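Local atomic coordinates of alpha-glucosidase YIHQ (Escherichia coli, PDB entry 5AEG), a protein that hydrolyses sulfoquinovosyl diacylglycerides and simple sulfoquinovosides, releasing sulfoquinovose for bacterial sulfoglycolysis. Residues Ser666-Ala669 / Ala670-Ala673; Leu572-Ala575 / Val576-Ala580; Ala559-Thr562 / Thr563-Thr566. All blocks are in the same frame, centred on the assembly; numbering follows the deposited sequence.

Contact 1 (Ser666-Ala669 / Ala670-Ala673); sequences SEWA and ALFA
The ring of Phe-672 has Trp-668 across one of its faces: the indole-bearing CB of Trp-668 lies 3.5 Å from Phe-672 CZ, and the backbone O of Trp-668 sits 3.5 Å above the ring plane, offset toward the rim. Ser-666 OG comes obliquely to the same ring, 3.8 Å from Phe-672 CE2, and also lies in the plane of the indole, at its edge. The two aromatic systems do not stack; the five-membered ring of Trp-668 and the phenyl have centroids 6.0 Å apart and planes at 31°. On its benzo side the indole meets Leu-671, whose CD2 is 3.8 Å from Trp-668 CE3. Because Leu-671 has CG anti to its backbone N (chi1 -176°), its side chain runs beside the indole, pointing the same way.

This is the start of helix 669-673, entered through a type I turn from Ser-666 to Ala-669 with Trp-668 as the N-cap residue. Ser-666 makes an ST turn: its OG accepts from Trp-668 N at 2.9 Å while also hydrogen-bonding Asp-612, which fixes the hydroxyl between turn and neighbouring loop. Helical bonding then begins, Phe-672 N reaching Trp-668 O at 3.1 Å with an N-H...O angle of 161°, followed by Ala-673 N to Ala-669 O. A water gives a hydrogen to Glu-667 O and accepts from Ala-670 N at 3.0 Å, so this first-turn amide is satisfied through solvent.

Tyr-571 packs edge-to-face with both Trp-668 and Phe-672, Pro-570 touches Trp-668 and Leu-671, and Trp-668 NE1 hydrogen-bonds Glu-574 OE1, all three partners belonging to helix 569-582. Tyr-662 of strand 660-663 also meets the Phe-672 ring.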
loop_
_atom_site.group_PDB
_atom_site.type_symbol
_atom_site.label_atom_id
_atom_site.label_comp_id
_atom_site.label_asym_id
_atom_site.label_seq_id
_atom_site.Cartn_x
_atom_site.Cartn_y
_atom_site.Cartn_z
ATOM N N SER A 666 -23.815 19.348 2.690
ATOM C CA SER A 666 -22.845 19.083 3.720
ATOM C C SER A 666 -22.914 20.139 4.800
ATOM O O SER A 666 -23.033 21.353 4.515
ATOM C CB SER A 666 -21.407 19.149 3.095
ATOM O OG SER A 666 -20.480 19.021 4.119
ATOM N N GLU A 667 -22.688 19.726 6.014
ATOM C CA GLU A 667 -22.553 20.681 7.103
ATOM C C GLU A 667 -21.317 21.504 6.988
ATOM O O GLU A 667 -21.217 22.520 7.611
ATOM C CB GLU A 667 -22.658 20.005 8.472
ATOM C CG GLU A 667 -21.506 19.111 8.906
ATOM C CD GLU A 667 -21.592 17.646 8.378
ATOM O OE1 GLU A 667 -22.246 17.345 7.326
ATOM O OE2 GLU A 667 -20.957 16.798 9.035
ATOM N N TRP A 668 -20.362 21.093 6.142
ATOM C CA TRP A 668 -19.145 21.859 5.816
ATOM C C TRP A 668 -19.242 22.759 4.562
ATOM O O TRP A 668 -18.206 23.296 4.074
ATOM C CB TRP A 668 -17.997 20.817 5.535
ATOM C CG TRP A 668 -17.641 19.983 6.752
ATOM C CD1 TRP A 668 -18.044 18.669 7.035
ATOM C CD2 TRP A 668 -16.762 20.346 7.769
ATOM N NE1 TRP A 668 -17.478 18.243 8.193
ATOM C CE2 TRP A 668 -16.688 19.265 8.665
ATOM C CE3 TRP A 668 -16.027 21.502 8.044
ATOM C CZ2 TRP A 668 -15.898 19.303 9.743
ATOM C CZ3 TRP A 668 -15.252 21.522 9.172
ATOM C CH2 TRP A 668 -15.181 20.436 9.979
ATOM N N ALA A 669 -20.456 22.946 4.030
ATOM C CA ALA A 669 -20.623 23.674 2.782
ATOM C C ALA A 669 -20.070 25.083 2.813
ATOM O O ALA A 669 -19.546 25.532 1.806
ATOM C CB ALA A 669 -22.067 23.737 2.314
ATOM N N ALA A 670 -20.183 25.786 3.928
ATOM C CA ALA A 670 -19.621 27.125 3.973
ATOM C C ALA A 670 -18.069 27.073 3.828
ATOM O O ALA A 670 -17.503 27.881 3.125
ATOM C CB ALA A 670 -19.990 27.844 5.229
ATOM N N LEU A 671 -17.400 26.113 4.468
ATOM C CA LEU A 671 -15.907 25.958 4.296
ATOM C C LEU A 671 -15.628 25.710 2.794
ATOM O O LEU A 671 -14.804 26.344 2.225
ATOM C CB LEU A 671 -15.361 24.808 5.129
ATOM C CG LEU A 671 -13.826 24.637 5.088
ATOM C CD1 LEU A 671 -13.132 25.850 5.667
ATOM C CD2 LEU A 671 -13.509 23.439 5.885
ATOM N N PHE A 672 -16.373 24.827 2.158
ATOM C CA PHE A 672 -16.105 24.479 0.766
ATOM C C PHE A 672 -16.421 25.611 -0.188
ATOM O O PHE A 672 -15.722 25.794 -1.162
ATOM C CB PHE A 672 -16.843 23.214 0.331
ATOM C CG PHE A 672 -16.588 21.999 1.207
ATOM C CD1 PHE A 672 -15.396 21.823 1.856
ATOM C CD2 PHE A 672 -17.597 21.052 1.402
ATOM C CE1 PHE A 672 -15.164 20.715 2.639
ATOM C CE2 PHE A 672 -17.371 19.918 2.182
ATOM C CZ PHE A 672 -16.149 19.740 2.776
ATOM N N ALA A 673 -17.441 26.409 0.111
ATOM C CA ALA A 673 -17.723 27.536 -0.730
ATOM C C ALA A 673 -16.569 28.623 -0.715
ATOM O O ALA A 673 -16.393 29.385 -1.642
ATOM C CB ALA A 673 -19.052 28.178 -0.288
HETATM O O HOH W 1 -21.641 24.856 6.427
#

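Contact 2 (Leu572-Ala575 / Val576-Ala580); sequences LKEA and VALNA
Val-576 N donates to Leu-572 O at 2.7 Å, with an N-H...O angle of 166°, and this bond opens a run of four i to i+4 backbone bonds. Ala-577 to Lys-573, Leu-578 to Glu-574 and Asn-579 to Ala-575 complete it at 3.0 to 3.1 Å between N and O, the evidence for unbroken alpha-helix within 569-582.

The side-chain contacts across the segments are mainly hydrocarbon branches lying against carbonyl oxygens. Val-576 CG2, placed beside the backbone N by chi1 166°, lies 3.3 Å from Leu-572 O. Two residues on, Leu-578 CG comes to 3.6 Å from Glu-574 O. Leu-578 CD1 is 4.4 Å from Glu-574 CG, a loose approach. Beyond the two segments, Leu-572 and Val-576 both pack on Tyr-254.

The polar ends find their partners elsewhere in the chain. Lys-573 NZ forms a salt bridge with Asp-251, the Glu-574 carboxylate has Trp-668 as its partner, and Asn-579 ND2 binds Gln-246 OE1.

Cohesion between the two segments therefore rests on main-chain bonding, whereas the charged and amide groups spend their bonding on tying this helix to the chain around it.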
loop_
_atom_site.group_PDB
_atom_site.type_symbol
_atom_site.label_atom_id
_atom_site.label_comp_id
_atom_site.label_asym_id
_atom_site.label_seq_id
_atom_site.Cartn_x
_atom_site.Cartn_y
_atom_site.Cartn_z
ATOM N N LEU A 572 -10.530 17.406 6.939
ATOM C CA LEU A 572 -9.601 16.243 6.904
ATOM C C LEU A 572 -9.335 15.607 8.308
ATOM O O LEU A 572 -9.295 14.413 8.477
ATOM C CB LEU A 572 -8.289 16.672 6.306
ATOM C CG LEU A 572 -8.322 17.075 4.832
ATOM C CD1 LEU A 572 -6.958 17.578 4.313
ATOM C CD2 LEU A 572 -8.824 15.917 3.949
ATOM N N LYS A 573 -9.225 16.440 9.321
ATOM C CA LYS A 573 -8.909 16.016 10.648
ATOM C C LYS A 573 -10.094 15.218 11.164
ATOM O O LYS A 573 -9.907 14.174 11.747
ATOM C CB LYS A 573 -8.548 17.300 11.467
ATOM C CG LYS A 573 -8.184 17.098 12.890
ATOM C CD LYS A 573 -7.416 18.300 13.497
ATOM C CE LYS A 573 -6.886 17.902 14.889
ATOM N NZ LYS A 573 -5.548 17.169 14.831
ATOM N N GLU A 574 -11.319 15.674 10.917
ATOM C CA GLU A 574 -12.485 14.879 11.225
ATOM C C GLU A 574 -12.487 13.494 10.511
ATOM O O GLU A 574 -12.765 12.445 11.137
ATOM C CB GLU A 574 -13.773 15.675 10.934
ATOM C CG GLU A 574 -15.074 14.842 11.085
ATOM C CD GLU A 574 -16.310 15.614 10.617
ATOM O OE1 GLU A 574 -16.677 15.679 9.404
ATOM O OE2 GLU A 574 -16.865 16.279 11.490
ATOM N N ALA A 575 -12.204 13.495 9.204
ATOM C CA ALA A 575 -12.090 12.239 8.452
ATOM C C ALA A 575 -11.027 11.312 9.009
ATOM O O ALA A 575 -11.283 10.098 9.204
ATOM C CB ALA A 575 -11.907 12.506 6.946
ATOM N N VAL A 576 -9.849 11.862 9.313
ATOM C CA VAL A 576 -8.757 11.047 9.900
ATOM C C VAL A 576 -9.150 10.451 11.281
ATOM O O VAL A 576 -8.774 9.344 11.614
ATOM C CB VAL A 576 -7.461 11.869 9.926
ATOM C CG1 VAL A 576 -6.399 11.239 10.799
ATOM C CG2 VAL A 576 -6.977 12.112 8.499
ATOM N N ALA A 577 -9.929 11.204 12.070
ATOM C CA ALA A 577 -10.409 10.708 13.368
ATOM C C ALA A 577 -11.390 9.522 13.178
ATOM O O ALA A 577 -11.247 8.490 13.840
ATOM C CB ALA A 577 -11.020 11.897 14.190
ATOM N N LEU A 578 -12.277 9.606 12.205
ATOM C CA LEU A 578 -13.161 8.468 11.823
ATOM C C LEU A 578 -12.423 7.212 11.335
ATOM O O LEU A 578 -12.771 6.041 11.689
ATOM C CB LEU A 578 -14.158 8.876 10.775
ATOM C CG LEU A 578 -15.191 9.838 11.353
ATOM C CD1 LEU A 578 -15.851 10.626 10.248
ATOM C CD2 LEU A 578 -16.286 9.071 12.195
ATOM N N ASN A 579 -11.357 7.457 10.564
ATOM C CA ASN A 579 -10.490 6.362 10.207
ATOM C C ASN A 579 -9.886 5.646 11.381
ATOM O O ASN A 579 -9.856 4.423 11.414
ATOM C CB ASN A 579 -9.327 6.858 9.272
ATOM C CG ASN A 579 -8.536 5.704 8.722
ATOM O OD1 ASN A 579 -9.047 4.870 7.930
ATOM N ND2 ASN A 579 -7.297 5.639 9.097
ATOM N N ALA A 580 -9.343 6.427 12.326
ATOM C CA ALA A 580 -8.713 5.849 13.552
ATOM C C ALA A 580 -9.764 5.108 14.457
ATOM O O ALA A 580 -9.453 4.101 15.057
ATOM C CB ALA A 580 -8.024 6.930 14.351
#

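Contact 3 (Ala559-Thr562 / Thr563-Thr566); sequences ARMT and TVFT
Ala-559 to Thr-566 form two turns of continuous alpha-helix in which each residue of 563-566 donates its amide to the carbonyl four positions earlier. Val-564 N meets Arg-560 O at 3.0 Å, with an N-H...O angle of 159°, and Phe-565 N bonds in the same way to Met-561 O. The nearest CA atoms not adjacent in sequence are those of Met-561 and Val-564, 4.7 Å apart.

Two threonines add side-chain bonds to this pattern. Ala-559 O is gripped twice by Thr-563: by its N at 3.1 Å and by its OG1 at 2.8 Å, from opposite faces of the carbonyl plane. With chi1 -59°, Thr-563 OG1 stands beside its own backbone N, which lets both groups bend back to one oxygen. Thr-562 O is likewise doubly held, by Thr-566 N at 2.9 Å and Thr-566 OG1 at 3.0 Å, the hydroxyl on a lone pair in the carbonyl plane. Here chi1 of 56° sets OG1 between N and the carbonyl carbon and leaves CG2 beside N, 3.3 Å from the same oxygen. A valine in place of Thr-566 has no hydroxyl to give, and would probably leave Thr-562 O with the amide alone of these two donors. Apolar contact is slight, Met-561 CE lying 4.3 Å from Val-564 CG2.

Both segments belong to helix 552-567 of the TIM-barrel family region. Thr-562 and Phe-565 pack on Met-534 of barrel strand 534-536, and Met-561 touches Cys-525 and Asp-526 of helix 518-528. Thr-562 OG1 bonds Phe-558 O and Lys-281 N, while Arg-560 NE reaches outward to Gly-656 O, connecting this barrel helix to the C-terminal region.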
loop_
_atom_site.group_PDB
_atom_site.type_symbol
_atom_site.label_atom_id
_atom_site.label_comp_id
_atom_site.label_asym_id
_atom_site.label_seq_id
_atom_site.Cartn_x
_atom_site.Cartn_y
_atom_site.Cartn_z
ATOM N N ALA A 559 1.651 27.661 -3.936
ATOM C CA ALA A 559 1.042 28.592 -2.948
ATOM C C ALA A 559 -0.529 28.410 -2.958
ATOM O O ALA A 559 -1.109 28.184 -1.927
ATOM C CB ALA A 559 1.455 30.058 -3.180
ATOM N N ARG A 560 -1.128 28.393 -4.127
ATOM C CA ARG A 560 -2.588 28.262 -4.266
ATOM C C ARG A 560 -3.089 26.931 -3.736
ATOM O O ARG A 560 -3.990 26.890 -2.912
ATOM C CB ARG A 560 -2.999 28.450 -5.719
ATOM C CG ARG A 560 -4.488 28.116 -6.077
ATOM C CD ARG A 560 -4.737 27.967 -7.594
ATOM N NE ARG A 560 -6.105 27.512 -7.870
ATOM C CZ ARG A 560 -7.206 28.260 -7.706
ATOM N NH1 ARG A 560 -7.123 29.526 -7.355
ATOM N NH2 ARG A 560 -8.414 27.753 -7.912
ATOM N N MET A 561 -2.435 25.828 -4.132
ATOM C CA MET A 561 -2.975 24.510 -3.752
ATOM C C MET A 561 -2.647 24.108 -2.381
ATOM O O MET A 561 -3.457 23.382 -1.752
ATOM C CB MET A 561 -2.593 23.407 -4.799
ATOM C CG MET A 561 -2.948 23.763 -6.243
ATOM S SD MET A 561 -4.617 24.411 -6.509
ATOM C CE MET A 561 -5.583 22.945 -6.172
ATOM N N THR A 562 -1.514 24.567 -1.827
ATOM C CA THR A 562 -1.302 24.381 -0.404
ATOM C C THR A 562 -2.265 25.207 0.445
ATOM O O THR A 562 -2.587 24.787 1.559
ATOM C CB THR A 562 0.153 24.607 0.074
ATOM O OG1 THR A 562 0.574 25.950 -0.190
ATOM C CG2 THR A 562 1.078 23.653 -0.664
ATOM N N THR A 563 -2.699 26.350 -0.071
ATOM C CA THR A 563 -3.738 27.102 0.657
ATOM C C THR A 563 -5.069 26.363 0.583
ATOM O O THR A 563 -5.784 26.353 1.545
ATOM C CB THR A 563 -3.852 28.519 0.105
ATOM O OG1 THR A 563 -2.591 29.117 0.255
ATOM C CG2 THR A 563 -4.800 29.310 0.886
ATOM N N VAL A 564 -5.374 25.778 -0.555
ATOM C CA VAL A 564 -6.569 24.878 -0.676
ATOM C C VAL A 564 -6.443 23.830 0.416
ATOM O O VAL A 564 -7.359 23.644 1.227
ATOM C CB VAL A 564 -6.725 24.333 -2.077
ATOM C CG1 VAL A 564 -7.770 23.237 -2.167
ATOM C CG2 VAL A 564 -7.038 25.506 -3.075
ATOM N N PHE A 565 -5.311 23.117 0.440
ATOM C CA PHE A 565 -5.177 21.957 1.290
ATOM C C PHE A 565 -5.332 22.376 2.764
ATOM O O PHE A 565 -6.032 21.712 3.576
ATOM C CB PHE A 565 -3.762 21.304 1.040
ATOM C CG PHE A 565 -3.396 20.247 2.024
ATOM C CD1 PHE A 565 -3.960 18.997 1.918
ATOM C CD2 PHE A 565 -2.409 20.465 2.956
ATOM C CE1 PHE A 565 -3.574 17.980 2.792
ATOM C CE2 PHE A 565 -1.976 19.477 3.816
ATOM C CZ PHE A 565 -2.600 18.206 3.752
ATOM N N THR A 566 -4.665 23.441 3.155
ATOM C CA THR A 566 -4.685 23.878 4.560
ATOM C C THR A 566 -6.096 24.393 4.967
ATOM O O THR A 566 -6.510 24.181 6.088
ATOM C CB THR A 566 -3.619 24.934 4.932
ATOM O OG1 THR A 566 -3.735 26.071 4.074
ATOM C CG2 THR A 566 -2.234 24.312 4.814
#

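In the fold
Along the chain the order is contact 3, contact 2, contact 1. Contacts 3 and 2 occupy the successive helices 552-567 and 569-582, their centres about 20 Å apart, and touch where Phe-565 CE1 packs 3.7 Å from Leu-572 CD1. Contact 1, which follows strand 660-663 of the six-stranded C-terminal sheet, has its centre about 17 Å from each of the others. It joins contact 2 through a probable hydrogen bond, Trp-668 NE1 to Glu-574 OE1 at 2.9 Å, but stays about 7 Å from contact 3 at the nearest atoms. The C-terminal region thus returns onto the last helices of the barrel region, away from the annotated catalytic residues.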